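Aspartate carbamoyltransferase (Leishmania major, PDB 7K46) probably catalyses the transfer of the carbamoyl group from carbamoyl phosphate to aspartate, an early step of pyrimidine synthesis. Local coordinates at residues A[109-114]-A[130-135]; A[234-239]-A[278-283]. All coordinates share one frame; numbering follows the deposited sequence.

Contact 1 of 2, residues A[109-114]-A[130-135]; sequences VLVLRH and PIMNAG
Leu110 and Ile131 pair side by side in a parallel beta-alpha-beta unit of strand 109-113, helix 117-126 and strand 131-133. The backbones alternate as donor and acceptor. Leu110 N meets Pro130 O at 2.9 Å in an almost straight bond (178°). Met132 N then returns to Leu110 O at 2.8 Å, and Leu112 N donates to Met132 O. The last bond of the run joins Ala134 N to Leu112 O at 2.8 Å.

Side chains fall on both faces of the sheet. On the face covered by helix 117-126, Leu112 CB lies 3.9 Å from Ile131 CG2. On the other face, Val109 CG2 touches Met132 CG at 3.9 Å, the two side chains crossing at about a right angle. Helix 309-326 packs on this pair. Farther along, Val111 CG1 meets Ala134 CB at 3.7 Å.

Polar groups gather at the C-terminal ends of the strands. The Arg113 chain bends at chi2 (86°), which turns CD in beside Ala134 O. Its NH1 donates to Ala134 O at 2.9 Å, with a bent N-H...O angle of 137°. NE forms a salt bridge with Glu60. Asn133 closes an Asx turn: its OD1 accepts Gly135 N at 2.9 Å, the donor standing above the amide plane. A water accepts from His114 N, and Asn133 OD1 and Gly135 O are among the acceptors that compete for its protons. The backbone bonds therefore fix the register, while side chains and water tie down the turn that follows strand 131-133.

Contact 2 of 2, residues A[234-239]-A[278-283]; sequences DCDVLY and HAKAKM
Asp236 OD1 is gripped by two donors, Lys280 NZ and a water that also donates to Lys282 O. The lysine bond is a salt bridge of 2.7 Å, and NZ reaches the oxygen from above the carboxylate plane, 37° out of it. OD2 accepts from Ala163 N, so both carboxylate oxygens are held.

Lys280 is extended beyond CG, with CD anti to CA (chi2 -179°). Its CD passes 3.6 Å from Cys235 O on the way to the acid. NZ also donates to a second water, 3.0 Å away, which in turn donates to Asp234 OD1. Asp234 OD2 is held by Tyr193 and Arg190. The backbone of Lys280 is bridged too: its N donates to a water that donates to Cys235 O.

Segment 234-239 runs into strand 237-240 and takes in most of it, while 278-283 ends just before strand 284-286. The strands are parallel neighbours in the five-stranded sheet of the Asp/Orn-binding region. The contact thus sits at the N-terminal ends of these strands. Here Met283 folds back on segment 234-239. Its CG stands between the backbone N and the carbonyl carbon (chi1 60°), and the chain bends again at chi2 and chi3. Met283 CB presses on Asp236 O at 3.2 Å. At the far end of the side chain, Met283 CE rests 3.6 Å from Leu238 CG and also touches CD1 of the same leucine.

The two contacts come in series along the chain, contact 1 closing before contact 2 opens. Their centres are 34 Å apart, on opposite sides of the chain's centre, and their nearest atoms are about 12 Å apart. They share no strand. Contact 1 joins two strands of the four-stranded parallel sheet in the carbamoyl phosphate-binding region. Contact 2 lies in the Asp/Orn-binding region, where its segments lie on and just before two neighbouring strands, 237-240 and 284-286. The two separate sheets fit the two-domain build of the carbamoyltransferase family. Helix 309-326 packs back on contact 1 and helix 142-156 packs forward on contact 2, which ties the halves together.

Contact 1 of 2, residues A[109-114]-A[130-135]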
loop_
_atom_site.group_PDB
_atom_site.type_symbol
_atom_site.label_atom_id
_atom_site.label_comp_id
_atom_site.label_asym_id
_atom_site.label_seq_id
_atom_site.Cartn_x
_atom_site.Cartn_y
_atom_site.Cartn_z
ATOM N N VAL A 109 -5.003 14.251 6.794
ATOM C CA VAL A 109 -5.774 13.592 7.842
ATOM C C VAL A 109 -5.012 12.342 8.256
ATOM O O VAL A 109 -4.403 11.663 7.421
ATOM C CB VAL A 109 -7.223 13.269 7.386
ATOM C CG1 VAL A 109 -7.244 12.297 6.200
ATOM C CG2 VAL A 109 -8.069 12.726 8.564
ATOM N N LEU A 110 -5.010 12.066 9.562
ATOM C CA LEU A 110 -4.380 10.874 10.107
ATOM C C LEU A 110 -5.460 9.934 10.628
ATOM O O LEU A 110 -6.523 10.382 11.067
ATOM C CB LEU A 110 -3.409 11.230 11.245
ATOM C CG LEU A 110 -2.424 12.389 11.045
ATOM C CD1 LEU A 110 -1.425 12.430 12.212
ATOM C CD2 LEU A 110 -1.688 12.228 9.737
ATOM N N VAL A 111 -5.194 8.626 10.560
ATOM C CA VAL A 111 -6.083 7.612 11.138
ATOM C C VAL A 111 -5.242 6.775 12.092
ATOM O O VAL A 111 -4.335 6.057 11.650
ATOM C CB VAL A 111 -6.744 6.724 10.068
ATOM C CG1 VAL A 111 -7.718 5.723 10.725
ATOM C CG2 VAL A 111 -7.470 7.569 9.006
ATOM N N LEU A 112 -5.542 6.847 13.393
ATOM C CA LEU A 112 -4.739 6.189 14.421
ATOM C C LEU A 112 -5.476 4.990 15.013
ATOM O O LEU A 112 -6.611 5.120 15.499
ATOM C CB LEU A 112 -4.362 7.158 15.549
ATOM C CG LEU A 112 -3.549 6.502 16.676
ATOM C CD1 LEU A 112 -2.136 6.132 16.183
ATOM C CD2 LEU A 112 -3.480 7.392 17.917
ATOM N N ARG A 113 -4.815 3.837 14.999
ATOM C CA ARG A 113 -5.290 2.632 15.674
ATOM C C ARG A 113 -4.204 2.169 16.640
ATOM O O ARG A 113 -3.138 1.702 16.218
ATOM C CB ARG A 113 -5.632 1.546 14.657
ATOM C CG ARG A 113 -6.008 0.220 15.270
ATOM C CD ARG A 113 -7.480 0.169 15.608
ATOM N NE ARG A 113 -7.864 -1.140 16.126
ATOM C CZ ARG A 113 -9.045 -1.711 15.922
ATOM N NH1 ARG A 113 -9.990 -1.115 15.206
ATOM N NH2 ARG A 113 -9.282 -2.918 16.441
ATOM N N HIS A 114 -4.474 2.312 17.934
ATOM C CA HIS A 114 -3.540 1.946 18.990
ATOM C C HIS A 114 -4.365 1.441 20.161
ATOM O O HIS A 114 -5.423 2.002 20.453
ATOM C CB HIS A 114 -2.691 3.153 19.411
ATOM C CG HIS A 114 -1.461 2.803 20.191
ATOM N ND1 HIS A 114 -1.507 2.268 21.462
ATOM C CD2 HIS A 114 -0.147 2.947 19.891
ATOM C CE1 HIS A 114 -0.275 2.080 21.903
ATOM N NE2 HIS A 114 0.569 2.480 20.968
ATOM N N PRO A 130 -6.324 16.809 11.525
ATOM C CA PRO A 130 -7.285 15.976 12.259
ATOM C C PRO A 130 -6.843 14.521 12.327
ATOM O O PRO A 130 -6.307 13.964 11.362
ATOM C CB PRO A 130 -8.576 16.132 11.446
ATOM C CG PRO A 130 -8.439 17.508 10.819
ATOM C CD PRO A 130 -6.980 17.586 10.453
ATOM N N ILE A 131 -7.088 13.909 13.484
ATOM C CA ILE A 131 -6.864 12.483 13.707
ATOM C C ILE A 131 -8.221 11.805 13.833
ATOM O O ILE A 131 -9.065 12.238 14.627
ATOM C CB ILE A 131 -6.028 12.225 14.972
ATOM C CG1 ILE A 131 -4.636 12.843 14.849
ATOM C CG2 ILE A 131 -5.922 10.709 15.254
ATOM C CD1 ILE A 131 -3.863 12.789 16.154
ATOM N N MET A 132 -8.420 10.739 13.063
ATOM C CA MET A 132 -9.582 9.870 13.204
ATOM C C MET A 132 -9.190 8.699 14.100
ATOM O O MET A 132 -8.288 7.920 13.759
ATOM C CB MET A 132 -10.053 9.348 11.842
ATOM C CG MET A 132 -10.291 10.394 10.758
ATOM S SD MET A 132 -11.668 11.512 11.085
ATOM C CE MET A 132 -10.785 12.943 11.699
ATOM N N ASN A 133 -9.849 8.569 15.241
ATOM C CA ASN A 133 -9.579 7.440 16.123
ATOM C C ASN A 133 -10.244 6.187 15.542
ATOM O O ASN A 133 -11.471 6.105 15.453
ATOM C CB ASN A 133 -10.076 7.753 17.533
ATOM C CG ASN A 133 -10.041 6.543 18.441
ATOM O OD1 ASN A 133 -9.320 5.575 18.179
ATOM N ND2 ASN A 133 -10.813 6.595 19.526
ATOM N N ALA A 134 -9.434 5.207 15.145
ATOM C CA ALA A 134 -9.927 3.979 14.533
ATOM C C ALA A 134 -10.195 2.863 15.547
ATOM O O ALA A 134 -10.437 1.718 15.143
ATOM C CB ALA A 134 -8.933 3.495 13.472
ATOM N N GLY A 135 -10.166 3.165 16.844
ATOM C CA GLY A 135 -10.494 2.175 17.859
ATOM C C GLY A 135 -9.380 2.014 18.874
ATOM O O GLY A 135 -8.207 2.001 18.494
HETATM O O HOH W 1 -6.585 4.252 18.550
#

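Contact 2 of 2, residues A[234-239]-A[278-283]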
loop_
_atom_site.group_PDB
_atom_site.type_symbol
_atom_site.label_atom_id
_atom_site.label_comp_id
_atom_site.label_asym_id
_atom_site.label_seq_id
_atom_site.Cartn_x
_atom_site.Cartn_y
_atom_site.Cartn_z
ATOM N N ASP A 234 -39.269 -9.934 21.164
ATOM C CA ASP A 234 -39.471 -8.538 21.522
ATOM C C ASP A 234 -38.458 -7.597 20.874
ATOM O O ASP A 234 -38.678 -6.379 20.868
ATOM C CB ASP A 234 -39.416 -8.384 23.048
ATOM C CG ASP A 234 -39.928 -7.029 23.526
ATOM O OD1 ASP A 234 -40.997 -6.592 23.047
ATOM O OD2 ASP A 234 -39.271 -6.413 24.394
ATOM N N CYS A 235 -37.379 -8.119 20.303
ATOM C CA CYS A 235 -36.272 -7.274 19.866
ATOM C C CYS A 235 -36.399 -6.848 18.408
ATOM O O CYS A 235 -36.775 -7.635 17.534
ATOM C CB CYS A 235 -34.936 -7.990 20.070
ATOM S SG CYS A 235 -34.409 -8.017 21.800
ATOM N N ASP A 236 -36.060 -5.588 18.158
ATOM C CA ASP A 236 -35.874 -5.069 16.811
ATOM C C ASP A 236 -34.449 -5.248 16.315
ATOM O O ASP A 236 -34.225 -5.297 15.098
ATOM C CB ASP A 236 -36.257 -3.594 16.788
ATOM C CG ASP A 236 -37.660 -3.372 17.306
ATOM O OD1 ASP A 236 -38.606 -3.915 16.689
ATOM O OD2 ASP A 236 -37.809 -2.700 18.351
ATOM N N VAL A 237 -33.489 -5.351 17.231
ATOM C CA VAL A 237 -32.080 -5.563 16.903
ATOM C C VAL A 237 -31.515 -6.598 17.868
ATOM O O VAL A 237 -31.647 -6.451 19.089
ATOM C CB VAL A 237 -31.264 -4.255 16.994
ATOM C CG1 VAL A 237 -29.770 -4.520 16.690
ATOM C CG2 VAL A 237 -31.831 -3.203 16.047
ATOM N N LEU A 238 -30.898 -7.647 17.322
ATOM C CA LEU A 238 -30.021 -8.538 18.079
ATOM C C LEU A 238 -28.592 -8.192 17.684
ATOM O O LEU A 238 -28.182 -8.459 16.552
ATOM C CB LEU A 238 -30.314 -10.003 17.775
ATOM C CG LEU A 238 -31.716 -10.507 18.099
ATOM C CD1 LEU A 238 -31.847 -11.988 17.719
ATOM C CD2 LEU A 238 -32.003 -10.282 19.593
ATOM N N TYR A 239 -27.838 -7.603 18.608
ATOM C CA TYR A 239 -26.472 -7.144 18.342
ATOM C C TYR A 239 -25.530 -8.106 19.057
ATOM O O TYR A 239 -25.385 -8.055 20.282
ATOM C CB TYR A 239 -26.285 -5.692 18.790
ATOM C CG TYR A 239 -24.957 -5.044 18.400
ATOM C CD1 TYR A 239 -23.806 -5.262 19.151
ATOM C CD2 TYR A 239 -24.870 -4.196 17.305
ATOM C CE1 TYR A 239 -22.595 -4.669 18.810
ATOM C CE2 TYR A 239 -23.655 -3.601 16.946
ATOM C CZ TYR A 239 -22.530 -3.837 17.703
ATOM O OH TYR A 239 -21.344 -3.243 17.364
ATOM N N HIS A 278 -38.365 -17.401 16.351
ATOM C CA HIS A 278 -39.207 -16.565 17.195
ATOM C C HIS A 278 -39.017 -15.072 16.949
ATOM O O HIS A 278 -39.675 -14.266 17.609
ATOM C CB HIS A 278 -38.946 -16.881 18.672
ATOM C CG HIS A 278 -39.278 -18.290 19.057
ATOM N ND1 HIS A 278 -38.323 -19.278 19.161
ATOM C CD2 HIS A 278 -40.462 -18.878 19.360
ATOM C CE1 HIS A 278 -38.903 -20.413 19.511
ATOM N NE2 HIS A 278 -40.201 -20.197 19.640
ATOM N N ALA A 279 -38.162 -14.683 16.006
ATOM C CA ALA A 279 -37.904 -13.273 15.748
ATOM C C ALA A 279 -39.022 -12.626 14.931
ATOM O O ALA A 279 -39.737 -13.289 14.172
ATOM C CB ALA A 279 -36.568 -13.097 15.018
ATOM N N LYS A 280 -39.166 -11.311 15.105
ATOM C CA LYS A 280 -40.052 -10.498 14.283
ATOM C C LYS A 280 -39.703 -10.635 12.803
ATOM O O LYS A 280 -38.579 -10.978 12.428
ATOM C CB LYS A 280 -39.933 -9.015 14.654
ATOM C CG LYS A 280 -40.231 -8.670 16.092
ATOM C CD LYS A 280 -40.094 -7.170 16.312
ATOM C CE LYS A 280 -40.518 -6.807 17.726
ATOM N NZ LYS A 280 -40.584 -5.339 17.930
ATOM N N ALA A 281 -40.684 -10.326 11.953
ATOM C CA ALA A 281 -40.392 -10.180 10.529
ATOM C C ALA A 281 -39.505 -8.966 10.271
ATOM O O ALA A 281 -38.557 -9.037 9.478
ATOM C CB ALA A 281 -41.699 -10.083 9.739
ATOM N N LYS A 282 -39.773 -7.851 10.951
ATOM C CA LYS A 282 -39.015 -6.612 10.766
ATOM C C LYS A 282 -38.031 -6.466 11.927
ATOM O O LYS A 282 -38.327 -5.832 12.942
ATOM C CB LYS A 282 -39.963 -5.420 10.668
ATOM C CG LYS A 282 -39.310 -4.081 10.302
ATOM C CD LYS A 282 -40.335 -2.947 10.378
ATOM C CE LYS A 282 -39.693 -1.559 10.295
ATOM N NZ LYS A 282 -38.984 -1.333 9.018
ATOM N N MET A 283 -36.849 -7.062 11.772
ATOM C CA MET A 283 -35.756 -6.887 12.724
ATOM C C MET A 283 -34.450 -7.157 11.986
ATOM O O MET A 283 -34.451 -7.619 10.843
ATOM C CB MET A 283 -35.930 -7.795 13.957
ATOM C CG MET A 283 -35.985 -9.302 13.667
ATOM S SD MET A 283 -34.345 -10.052 13.399
ATOM C CE MET A 283 -33.689 -10.044 15.066
HETATM O O HOH W 2 -42.048 -5.973 20.420
HETATM O O HOH W 3 -37.130 -10.249 16.827
HETATM O O HOH W 4 -39.336 -3.778 14.352
#